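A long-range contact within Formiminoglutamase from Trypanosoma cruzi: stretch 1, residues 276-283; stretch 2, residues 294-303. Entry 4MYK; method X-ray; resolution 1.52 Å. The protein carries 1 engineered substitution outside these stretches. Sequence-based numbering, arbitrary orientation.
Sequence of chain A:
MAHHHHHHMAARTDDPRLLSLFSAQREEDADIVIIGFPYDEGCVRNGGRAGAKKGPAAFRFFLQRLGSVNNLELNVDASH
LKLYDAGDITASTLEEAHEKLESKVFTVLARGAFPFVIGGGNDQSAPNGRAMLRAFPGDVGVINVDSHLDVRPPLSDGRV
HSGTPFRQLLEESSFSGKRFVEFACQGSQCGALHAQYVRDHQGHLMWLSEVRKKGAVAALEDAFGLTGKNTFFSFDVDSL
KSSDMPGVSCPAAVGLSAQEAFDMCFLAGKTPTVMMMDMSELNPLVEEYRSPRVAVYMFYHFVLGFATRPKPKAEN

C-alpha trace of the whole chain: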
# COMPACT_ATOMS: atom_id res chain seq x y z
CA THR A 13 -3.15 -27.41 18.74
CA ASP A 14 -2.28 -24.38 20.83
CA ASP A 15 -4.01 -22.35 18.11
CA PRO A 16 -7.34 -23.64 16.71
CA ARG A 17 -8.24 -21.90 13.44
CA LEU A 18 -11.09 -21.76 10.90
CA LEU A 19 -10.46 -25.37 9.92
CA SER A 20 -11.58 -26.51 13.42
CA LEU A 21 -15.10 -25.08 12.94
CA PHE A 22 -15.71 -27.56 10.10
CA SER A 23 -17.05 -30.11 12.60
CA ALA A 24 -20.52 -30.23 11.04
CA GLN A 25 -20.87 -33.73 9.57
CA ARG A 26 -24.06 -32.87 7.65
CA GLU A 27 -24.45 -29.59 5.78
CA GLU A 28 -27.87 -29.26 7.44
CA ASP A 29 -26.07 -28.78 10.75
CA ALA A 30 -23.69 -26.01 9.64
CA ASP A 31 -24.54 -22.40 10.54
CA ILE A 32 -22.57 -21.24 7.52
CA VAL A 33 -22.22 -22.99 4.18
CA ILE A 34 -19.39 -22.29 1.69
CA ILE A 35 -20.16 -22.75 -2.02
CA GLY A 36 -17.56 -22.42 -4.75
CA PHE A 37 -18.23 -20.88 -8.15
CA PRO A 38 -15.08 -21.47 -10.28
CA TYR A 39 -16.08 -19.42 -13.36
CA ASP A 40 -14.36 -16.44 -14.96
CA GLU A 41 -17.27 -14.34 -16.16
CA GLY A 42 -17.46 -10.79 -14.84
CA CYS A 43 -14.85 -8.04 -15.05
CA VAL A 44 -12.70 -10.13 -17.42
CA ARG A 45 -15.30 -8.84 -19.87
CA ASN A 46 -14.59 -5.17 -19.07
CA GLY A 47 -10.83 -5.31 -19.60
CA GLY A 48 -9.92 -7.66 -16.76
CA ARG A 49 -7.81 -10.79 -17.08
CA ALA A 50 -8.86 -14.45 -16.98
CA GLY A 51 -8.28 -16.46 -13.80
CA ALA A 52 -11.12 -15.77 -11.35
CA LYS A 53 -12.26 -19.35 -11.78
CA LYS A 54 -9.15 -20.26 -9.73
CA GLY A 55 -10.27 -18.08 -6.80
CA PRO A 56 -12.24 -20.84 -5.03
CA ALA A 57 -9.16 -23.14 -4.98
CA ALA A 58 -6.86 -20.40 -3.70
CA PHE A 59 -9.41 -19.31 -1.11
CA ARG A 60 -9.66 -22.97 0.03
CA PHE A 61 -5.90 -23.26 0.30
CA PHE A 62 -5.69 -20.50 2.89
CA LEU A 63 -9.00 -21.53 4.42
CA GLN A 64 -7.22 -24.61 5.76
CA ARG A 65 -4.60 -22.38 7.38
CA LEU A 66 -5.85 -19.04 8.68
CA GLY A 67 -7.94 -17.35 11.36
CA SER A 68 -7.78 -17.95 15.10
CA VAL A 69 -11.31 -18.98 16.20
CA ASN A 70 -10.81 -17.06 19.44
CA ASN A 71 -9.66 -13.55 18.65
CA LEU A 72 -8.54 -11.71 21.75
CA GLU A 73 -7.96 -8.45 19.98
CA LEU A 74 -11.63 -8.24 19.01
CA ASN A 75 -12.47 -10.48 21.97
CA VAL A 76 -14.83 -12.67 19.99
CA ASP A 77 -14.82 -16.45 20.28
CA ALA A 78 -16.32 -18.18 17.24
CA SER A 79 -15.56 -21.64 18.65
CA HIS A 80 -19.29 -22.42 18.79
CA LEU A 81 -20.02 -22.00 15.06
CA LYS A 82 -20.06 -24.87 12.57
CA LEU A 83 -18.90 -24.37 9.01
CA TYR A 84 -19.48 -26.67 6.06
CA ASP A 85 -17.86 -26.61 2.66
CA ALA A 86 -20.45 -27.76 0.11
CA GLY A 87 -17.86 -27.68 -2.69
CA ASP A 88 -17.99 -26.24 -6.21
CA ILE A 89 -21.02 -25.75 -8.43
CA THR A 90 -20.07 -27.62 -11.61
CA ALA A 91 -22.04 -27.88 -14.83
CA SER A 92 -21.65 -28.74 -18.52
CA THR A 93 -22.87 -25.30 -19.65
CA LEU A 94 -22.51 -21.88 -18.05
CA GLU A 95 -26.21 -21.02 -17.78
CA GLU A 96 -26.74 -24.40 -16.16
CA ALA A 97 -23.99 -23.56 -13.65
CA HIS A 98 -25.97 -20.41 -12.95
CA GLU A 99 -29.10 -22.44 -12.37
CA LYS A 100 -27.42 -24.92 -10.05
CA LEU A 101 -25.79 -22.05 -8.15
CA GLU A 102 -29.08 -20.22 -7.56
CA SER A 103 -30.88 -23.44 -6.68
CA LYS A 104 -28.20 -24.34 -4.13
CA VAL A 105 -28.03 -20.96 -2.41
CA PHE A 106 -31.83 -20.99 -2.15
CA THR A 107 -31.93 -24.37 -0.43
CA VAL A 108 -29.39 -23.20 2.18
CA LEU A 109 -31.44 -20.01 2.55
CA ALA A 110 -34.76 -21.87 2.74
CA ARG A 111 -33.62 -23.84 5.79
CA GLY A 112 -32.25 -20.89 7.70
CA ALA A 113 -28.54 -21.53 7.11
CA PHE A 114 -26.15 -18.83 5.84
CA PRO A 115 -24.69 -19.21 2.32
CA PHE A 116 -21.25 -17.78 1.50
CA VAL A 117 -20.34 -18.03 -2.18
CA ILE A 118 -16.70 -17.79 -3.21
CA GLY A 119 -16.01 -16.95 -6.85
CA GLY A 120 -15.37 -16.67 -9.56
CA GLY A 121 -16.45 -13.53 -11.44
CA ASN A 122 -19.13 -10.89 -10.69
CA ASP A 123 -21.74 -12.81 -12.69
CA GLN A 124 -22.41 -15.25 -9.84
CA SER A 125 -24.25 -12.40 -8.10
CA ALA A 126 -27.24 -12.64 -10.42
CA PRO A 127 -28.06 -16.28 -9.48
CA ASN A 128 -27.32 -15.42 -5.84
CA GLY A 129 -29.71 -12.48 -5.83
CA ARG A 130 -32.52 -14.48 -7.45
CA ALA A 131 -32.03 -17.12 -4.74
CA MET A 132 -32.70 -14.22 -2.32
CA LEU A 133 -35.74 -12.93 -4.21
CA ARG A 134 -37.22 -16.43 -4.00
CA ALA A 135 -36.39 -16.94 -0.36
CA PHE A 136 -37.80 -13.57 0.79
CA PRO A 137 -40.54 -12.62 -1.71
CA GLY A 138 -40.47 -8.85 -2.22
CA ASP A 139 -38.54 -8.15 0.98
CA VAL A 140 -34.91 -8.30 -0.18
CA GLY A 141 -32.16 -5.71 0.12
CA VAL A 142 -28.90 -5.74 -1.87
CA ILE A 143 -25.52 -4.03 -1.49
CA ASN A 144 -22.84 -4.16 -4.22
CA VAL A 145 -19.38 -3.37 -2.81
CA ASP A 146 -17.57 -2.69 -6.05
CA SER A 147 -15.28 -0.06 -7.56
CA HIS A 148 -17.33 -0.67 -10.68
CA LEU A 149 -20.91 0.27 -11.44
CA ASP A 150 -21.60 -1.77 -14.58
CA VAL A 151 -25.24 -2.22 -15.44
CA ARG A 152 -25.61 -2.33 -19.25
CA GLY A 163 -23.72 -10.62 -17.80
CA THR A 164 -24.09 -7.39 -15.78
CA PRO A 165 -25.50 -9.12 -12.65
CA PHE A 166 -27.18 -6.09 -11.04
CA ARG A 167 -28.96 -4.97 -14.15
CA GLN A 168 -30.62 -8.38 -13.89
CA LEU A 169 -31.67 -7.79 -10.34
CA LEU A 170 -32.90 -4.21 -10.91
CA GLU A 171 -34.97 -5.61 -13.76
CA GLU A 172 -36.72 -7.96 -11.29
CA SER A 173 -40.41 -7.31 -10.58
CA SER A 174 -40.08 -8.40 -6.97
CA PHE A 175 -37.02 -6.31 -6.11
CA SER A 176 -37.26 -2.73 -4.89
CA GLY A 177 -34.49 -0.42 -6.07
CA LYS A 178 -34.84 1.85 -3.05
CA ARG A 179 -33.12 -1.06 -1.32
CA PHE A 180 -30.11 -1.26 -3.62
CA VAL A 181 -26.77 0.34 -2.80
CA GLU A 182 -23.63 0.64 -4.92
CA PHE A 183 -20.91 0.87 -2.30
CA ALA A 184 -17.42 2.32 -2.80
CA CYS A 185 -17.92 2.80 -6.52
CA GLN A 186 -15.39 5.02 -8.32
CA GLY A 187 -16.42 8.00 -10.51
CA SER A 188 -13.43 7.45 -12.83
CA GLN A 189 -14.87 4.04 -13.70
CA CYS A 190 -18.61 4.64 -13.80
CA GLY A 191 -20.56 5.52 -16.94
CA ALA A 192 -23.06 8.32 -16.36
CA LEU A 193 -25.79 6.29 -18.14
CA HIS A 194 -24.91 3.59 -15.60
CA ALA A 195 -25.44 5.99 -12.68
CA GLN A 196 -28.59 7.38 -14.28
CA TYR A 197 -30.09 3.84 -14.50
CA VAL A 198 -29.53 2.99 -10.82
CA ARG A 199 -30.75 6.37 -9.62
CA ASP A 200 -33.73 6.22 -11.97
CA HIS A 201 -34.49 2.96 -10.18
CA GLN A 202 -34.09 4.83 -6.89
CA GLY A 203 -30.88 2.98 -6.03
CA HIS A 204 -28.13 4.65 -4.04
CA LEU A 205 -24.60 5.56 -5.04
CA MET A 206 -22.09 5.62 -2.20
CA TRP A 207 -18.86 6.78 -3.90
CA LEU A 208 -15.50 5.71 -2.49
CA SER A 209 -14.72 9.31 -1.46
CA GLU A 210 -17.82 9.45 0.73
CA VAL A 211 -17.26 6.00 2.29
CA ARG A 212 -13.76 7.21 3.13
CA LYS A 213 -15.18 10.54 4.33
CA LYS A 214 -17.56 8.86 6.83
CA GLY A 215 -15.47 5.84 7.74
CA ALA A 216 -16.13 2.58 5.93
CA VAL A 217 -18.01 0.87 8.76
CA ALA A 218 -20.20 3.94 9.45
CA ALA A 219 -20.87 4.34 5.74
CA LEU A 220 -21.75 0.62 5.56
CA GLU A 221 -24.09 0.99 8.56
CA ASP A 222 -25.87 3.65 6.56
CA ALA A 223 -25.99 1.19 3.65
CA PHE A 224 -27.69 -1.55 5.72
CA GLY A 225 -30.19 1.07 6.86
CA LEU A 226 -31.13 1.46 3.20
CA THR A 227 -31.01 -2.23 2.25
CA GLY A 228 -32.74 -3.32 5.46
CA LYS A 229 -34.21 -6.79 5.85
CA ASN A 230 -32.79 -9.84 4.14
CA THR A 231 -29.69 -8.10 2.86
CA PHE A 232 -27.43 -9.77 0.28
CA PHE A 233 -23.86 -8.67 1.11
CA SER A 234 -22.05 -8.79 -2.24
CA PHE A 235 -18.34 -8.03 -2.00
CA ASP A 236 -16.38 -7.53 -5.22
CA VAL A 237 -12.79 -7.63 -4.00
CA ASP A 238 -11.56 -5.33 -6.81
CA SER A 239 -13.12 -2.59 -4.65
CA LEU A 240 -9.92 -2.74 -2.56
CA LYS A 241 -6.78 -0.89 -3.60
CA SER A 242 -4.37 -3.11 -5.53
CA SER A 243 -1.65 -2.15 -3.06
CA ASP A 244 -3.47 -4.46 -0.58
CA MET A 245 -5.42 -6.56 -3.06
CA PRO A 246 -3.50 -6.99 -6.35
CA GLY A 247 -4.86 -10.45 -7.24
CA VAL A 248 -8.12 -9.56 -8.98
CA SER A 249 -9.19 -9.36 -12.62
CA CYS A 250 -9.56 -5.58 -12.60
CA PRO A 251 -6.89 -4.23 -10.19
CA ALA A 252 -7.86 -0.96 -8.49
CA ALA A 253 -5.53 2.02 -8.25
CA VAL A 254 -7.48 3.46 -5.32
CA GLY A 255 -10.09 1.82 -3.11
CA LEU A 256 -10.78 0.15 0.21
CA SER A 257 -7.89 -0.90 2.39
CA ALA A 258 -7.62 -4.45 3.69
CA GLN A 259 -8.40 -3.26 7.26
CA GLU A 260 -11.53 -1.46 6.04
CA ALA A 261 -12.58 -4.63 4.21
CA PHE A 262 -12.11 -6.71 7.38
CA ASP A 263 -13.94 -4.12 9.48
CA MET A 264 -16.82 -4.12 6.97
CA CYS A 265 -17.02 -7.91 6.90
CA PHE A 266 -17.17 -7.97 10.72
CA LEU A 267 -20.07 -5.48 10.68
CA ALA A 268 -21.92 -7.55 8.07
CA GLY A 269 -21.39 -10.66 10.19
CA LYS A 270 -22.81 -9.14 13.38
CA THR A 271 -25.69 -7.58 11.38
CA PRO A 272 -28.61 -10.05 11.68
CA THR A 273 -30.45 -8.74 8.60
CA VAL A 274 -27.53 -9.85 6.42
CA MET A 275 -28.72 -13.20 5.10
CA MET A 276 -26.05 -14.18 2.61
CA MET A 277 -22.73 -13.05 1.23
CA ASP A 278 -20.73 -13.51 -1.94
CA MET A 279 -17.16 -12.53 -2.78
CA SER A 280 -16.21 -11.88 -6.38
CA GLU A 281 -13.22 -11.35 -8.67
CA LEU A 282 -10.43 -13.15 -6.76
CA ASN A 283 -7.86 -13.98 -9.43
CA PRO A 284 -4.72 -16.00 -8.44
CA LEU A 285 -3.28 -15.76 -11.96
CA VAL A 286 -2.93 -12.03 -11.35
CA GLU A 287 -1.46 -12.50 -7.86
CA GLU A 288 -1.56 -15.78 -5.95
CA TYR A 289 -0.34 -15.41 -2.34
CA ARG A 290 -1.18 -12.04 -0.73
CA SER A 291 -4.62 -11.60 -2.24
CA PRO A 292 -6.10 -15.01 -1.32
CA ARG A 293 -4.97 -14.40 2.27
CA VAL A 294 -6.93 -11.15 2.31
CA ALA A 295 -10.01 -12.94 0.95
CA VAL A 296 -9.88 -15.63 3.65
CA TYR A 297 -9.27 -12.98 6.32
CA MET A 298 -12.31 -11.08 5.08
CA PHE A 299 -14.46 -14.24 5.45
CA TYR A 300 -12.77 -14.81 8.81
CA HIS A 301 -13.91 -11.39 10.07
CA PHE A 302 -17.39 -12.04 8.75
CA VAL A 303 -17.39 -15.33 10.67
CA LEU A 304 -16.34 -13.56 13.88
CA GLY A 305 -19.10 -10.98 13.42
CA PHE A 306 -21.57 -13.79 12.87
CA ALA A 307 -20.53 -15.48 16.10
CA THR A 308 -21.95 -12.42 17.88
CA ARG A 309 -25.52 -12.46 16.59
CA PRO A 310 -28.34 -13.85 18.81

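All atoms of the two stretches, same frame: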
# COMPACT_ATOMS: atom_id res chain seq x y z
N MET A 276 -27.04 -13.44 3.37
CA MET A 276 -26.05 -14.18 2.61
C MET A 276 -24.96 -13.23 2.16
O MET A 276 -25.09 -12.02 2.28
CB MET A 276 -26.65 -14.92 1.41
CG MET A 276 -26.81 -14.08 0.15
SD MET A 276 -27.10 -15.05 -1.37
CE MET A 276 -25.43 -15.59 -1.74
N MET A 277 -23.89 -13.81 1.64
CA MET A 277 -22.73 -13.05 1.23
C MET A 277 -22.09 -13.74 0.04
O MET A 277 -22.06 -14.97 -0.02
CB MET A 277 -21.71 -12.97 2.37
CG MET A 277 -20.34 -12.55 1.92
SD MET A 277 -19.26 -11.98 3.22
CE MET A 277 -18.01 -11.17 2.23
N ASP A 278 -21.61 -12.96 -0.92
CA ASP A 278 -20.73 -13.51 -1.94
C ASP A 278 -19.49 -12.64 -2.09
O ASP A 278 -19.48 -11.49 -1.63
CB ASP A 278 -21.45 -13.84 -3.26
CG ASP A 278 -21.65 -12.62 -4.18
OD1 ASP A 278 -21.29 -11.49 -3.81
OD2 ASP A 278 -22.18 -12.81 -5.30
N MET A 279 -18.45 -13.20 -2.68
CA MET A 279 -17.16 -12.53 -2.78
C MET A 279 -16.66 -12.81 -4.17
O MET A 279 -16.48 -13.97 -4.54
CB MET A 279 -16.19 -13.11 -1.76
CG MET A 279 -14.85 -12.40 -1.67
SD MET A 279 -13.78 -13.10 -0.38
CE MET A 279 -14.79 -12.80 1.08
N SER A 280 -16.46 -11.75 -4.95
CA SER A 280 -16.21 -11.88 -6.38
C SER A 280 -14.85 -11.36 -6.81
O SER A 280 -14.31 -10.48 -6.16
CB SER A 280 -17.28 -11.13 -7.18
OG SER A 280 -18.49 -11.86 -7.22
N GLU A 281 -14.34 -11.91 -7.91
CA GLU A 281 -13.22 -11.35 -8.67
C GLU A 281 -11.80 -11.73 -8.18
O GLU A 281 -10.81 -11.23 -8.69
CB GLU A 281 -13.37 -9.83 -8.86
CG GLU A 281 -14.60 -9.43 -9.70
CD GLU A 281 -14.48 -9.90 -11.14
OE1 GLU A 281 -13.33 -10.03 -11.61
OE2 GLU A 281 -15.52 -10.14 -11.79
N LEU A 282 -11.73 -12.64 -7.21
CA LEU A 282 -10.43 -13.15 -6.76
C LEU A 282 -9.76 -13.91 -7.90
O LEU A 282 -10.34 -14.85 -8.45
CB LEU A 282 -10.57 -14.06 -5.52
CG LEU A 282 -9.24 -14.52 -4.91
CD1 LEU A 282 -8.50 -13.32 -4.38
CD2 LEU A 282 -9.45 -15.54 -3.80
N ASN A 283 -8.54 -13.51 -8.23
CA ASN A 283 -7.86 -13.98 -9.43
C ASN A 283 -6.37 -14.29 -9.19
O ASN A 283 -5.50 -13.40 -9.28
CB ASN A 283 -8.03 -12.93 -10.53
CG ASN A 283 -7.56 -13.40 -11.86
OD1 ASN A 283 -6.66 -14.25 -11.94
ND2 ASN A 283 -8.14 -12.86 -12.92
N VAL A 294 -5.99 -12.21 1.98
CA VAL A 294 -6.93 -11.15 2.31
C VAL A 294 -8.37 -11.65 2.24
O VAL A 294 -9.18 -11.34 3.12
CB VAL A 294 -6.75 -9.92 1.41
CG1 VAL A 294 -7.90 -8.93 1.63
CG2 VAL A 294 -5.39 -9.28 1.67
N ALA A 295 -8.66 -12.43 1.20
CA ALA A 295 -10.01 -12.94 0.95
C ALA A 295 -10.47 -13.84 2.09
O ALA A 295 -11.59 -13.72 2.57
CB ALA A 295 -10.06 -13.68 -0.38
N VAL A 296 -9.58 -14.74 2.52
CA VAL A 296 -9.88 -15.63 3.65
C VAL A 296 -10.04 -14.83 4.94
O VAL A 296 -10.93 -15.11 5.74
CB VAL A 296 -8.81 -16.76 3.81
CG1 VAL A 296 -9.03 -17.53 5.10
CG2 VAL A 296 -8.83 -17.71 2.60
N TYR A 297 -9.19 -13.82 5.13
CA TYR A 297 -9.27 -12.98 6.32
C TYR A 297 -10.55 -12.15 6.36
O TYR A 297 -11.10 -11.88 7.42
CB TYR A 297 -8.04 -12.08 6.43
CG TYR A 297 -6.86 -12.76 7.09
CD1 TYR A 297 -7.00 -13.41 8.30
CD2 TYR A 297 -5.60 -12.73 6.50
CE1 TYR A 297 -5.92 -14.04 8.91
CE2 TYR A 297 -4.51 -13.34 7.11
CZ TYR A 297 -4.68 -14.00 8.31
OH TYR A 297 -3.61 -14.61 8.92
N MET A 298 -11.03 -11.75 5.19
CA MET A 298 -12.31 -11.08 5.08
C MET A 298 -13.47 -11.98 5.53
O MET A 298 -14.34 -11.55 6.29
CB MET A 298 -12.53 -10.60 3.64
CG MET A 298 -11.77 -9.34 3.28
SD MET A 298 -11.94 -8.88 1.54
CE MET A 298 -13.69 -8.56 1.40
N PHE A 299 -13.49 -13.22 5.03
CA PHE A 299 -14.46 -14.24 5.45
C PHE A 299 -14.33 -14.52 6.95
O PHE A 299 -15.32 -14.65 7.67
CB PHE A 299 -14.25 -15.52 4.63
CG PHE A 299 -15.00 -16.72 5.16
CD1 PHE A 299 -16.36 -16.85 4.97
CD2 PHE A 299 -14.32 -17.73 5.84
CE1 PHE A 299 -17.04 -17.95 5.46
CE2 PHE A 299 -14.99 -18.83 6.33
CZ PHE A 299 -16.35 -18.94 6.14
N TYR A 300 -13.09 -14.62 7.40
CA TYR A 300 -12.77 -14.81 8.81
C TYR A 300 -13.44 -13.75 9.69
O TYR A 300 -14.04 -14.08 10.71
CB TYR A 300 -11.25 -14.79 8.99
CG TYR A 300 -10.81 -14.66 10.43
CD1 TYR A 300 -11.00 -15.71 11.32
CD2 TYR A 300 -10.22 -13.50 10.90
CE1 TYR A 300 -10.61 -15.60 12.64
CE2 TYR A 300 -9.84 -13.38 12.22
CZ TYR A 300 -10.03 -14.44 13.09
OH TYR A 300 -9.65 -14.34 14.41
N HIS A 301 -13.33 -12.49 9.30
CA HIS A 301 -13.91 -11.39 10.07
C HIS A 301 -15.42 -11.48 10.02
O HIS A 301 -16.10 -11.25 11.02
CB HIS A 301 -13.43 -10.04 9.54
CG HIS A 301 -12.08 -9.63 10.06
ND1 HIS A 301 -10.90 -10.07 9.50
CD2 HIS A 301 -11.73 -8.84 11.10
CE1 HIS A 301 -9.88 -9.57 10.17
NE2 HIS A 301 -10.35 -8.82 11.15
N PHE A 302 -15.96 -11.83 8.85
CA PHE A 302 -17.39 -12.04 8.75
C PHE A 302 -17.82 -13.09 9.78
O PHE A 302 -18.77 -12.89 10.53
CB PHE A 302 -17.84 -12.50 7.36
CG PHE A 302 -19.25 -13.03 7.37
CD1 PHE A 302 -20.33 -12.16 7.29
CD2 PHE A 302 -19.49 -14.38 7.57
CE1 PHE A 302 -21.62 -12.63 7.36
CE2 PHE A 302 -20.78 -14.86 7.64
CZ PHE A 302 -21.85 -13.98 7.54
N VAL A 303 -17.11 -14.22 9.77
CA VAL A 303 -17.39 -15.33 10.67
C VAL A 303 -17.38 -14.91 12.15
O VAL A 303 -18.26 -15.31 12.91
CB VAL A 303 -16.40 -16.48 10.45
CG1 VAL A 303 -16.47 -17.48 11.60
CG2 VAL A 303 -16.66 -17.16 9.11

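Strand 276-280 and helix 294-303 of Formiminoglutamase pack nearly antiparallel, their N-to-C directions 169° apart and their axes 10.7 Å apart at closest approach. No hydrogen bond crosses between them; the contact is made mainly by apolar side chains and by one sulfur-aromatic approach, and it buries 293 Å² summed over both sides, between stretches whose residues are all buried. Because the directions oppose, the first turn of stretch 2 lies beside Leu 282, just past the strand, and its later turns lie beside Met 277.

Val 294 opens the stretch with its CA-to-CB bond sideways and makes no contact, but its O accepts the backbone hydrogen bond from Met 298 N at 2.8 Å. Ala 295 points toward stretch 1 and is the most covered residue of the helix. Its methyl meets two side chains: Ala 295 CB lies 3.8 Å from Met 279 SD and 3.9 Å from Leu 282 CD2. The small side chain suits the close spacing here, with Ala 295 CA 7.7 Å from Leu 282 CA, and Met 279 CE also sits 3.6 Å from Ala 295 O. That oxygen is already used inside the helix, accepting from Phe 299 N at 3.1 Å.

Val 296 points away, and Tyr 297 is out of reach of the strand. Met 298 comes back to the interface, pointing toward stretch 1 with chi1 in m; its CB lies 4.1 Å from Met 279 CE. Phe 299 stands sideways, and its closest approach is through the backbone, Phe 299 N to Met 279 CE at 4.2 Å. Met 279 thus touches three helix residues. With chi1 and chi2 both t, its chain extends from the strand toward the helix, and chi3 in m sets the terminal methyl beside the backbone of the turn from Ala 295 to Phe 299. A long, unbranched, flexible side chain suits this place, and Met 279 is the most covered residue of the contact.

Tyr 300 and His 301 make no contact with the strand. The imidazole of His 301 instead turns back along its own helix, where His 301 ND1 donates to Tyr 297 O at 2.8 Å. Phe 302, one turn beyond Met 298, points toward stretch 1 again with chi1 t. Met 277, extended with all three chi angles t, reaches across to it: Met 277 SD lies 4.2 Å from Phe 302 CD1 and 4.7 Å from the ring centroid, 32° off the ring normal, an oblique approach. These two large side chains span a wider backbone gap than that at Ala 295, with Met 277 CA 9.3 Å from Phe 302 CA. Val 303 is out of reach.

The strand alternates, while the helix returns a residue to the contact every three or four positions. Met 277 and Met 279 point toward the helix, whereas Met 276 points away and Asp 278 and Ser 280 lie out of its reach, their side-chain oxygens hydrogen-bonded elsewhere in the structure. The side chains that meet across the contact are apolar; the polar atoms that take part are backbone atoms of the helix, Ala 295 O and Phe 299 N.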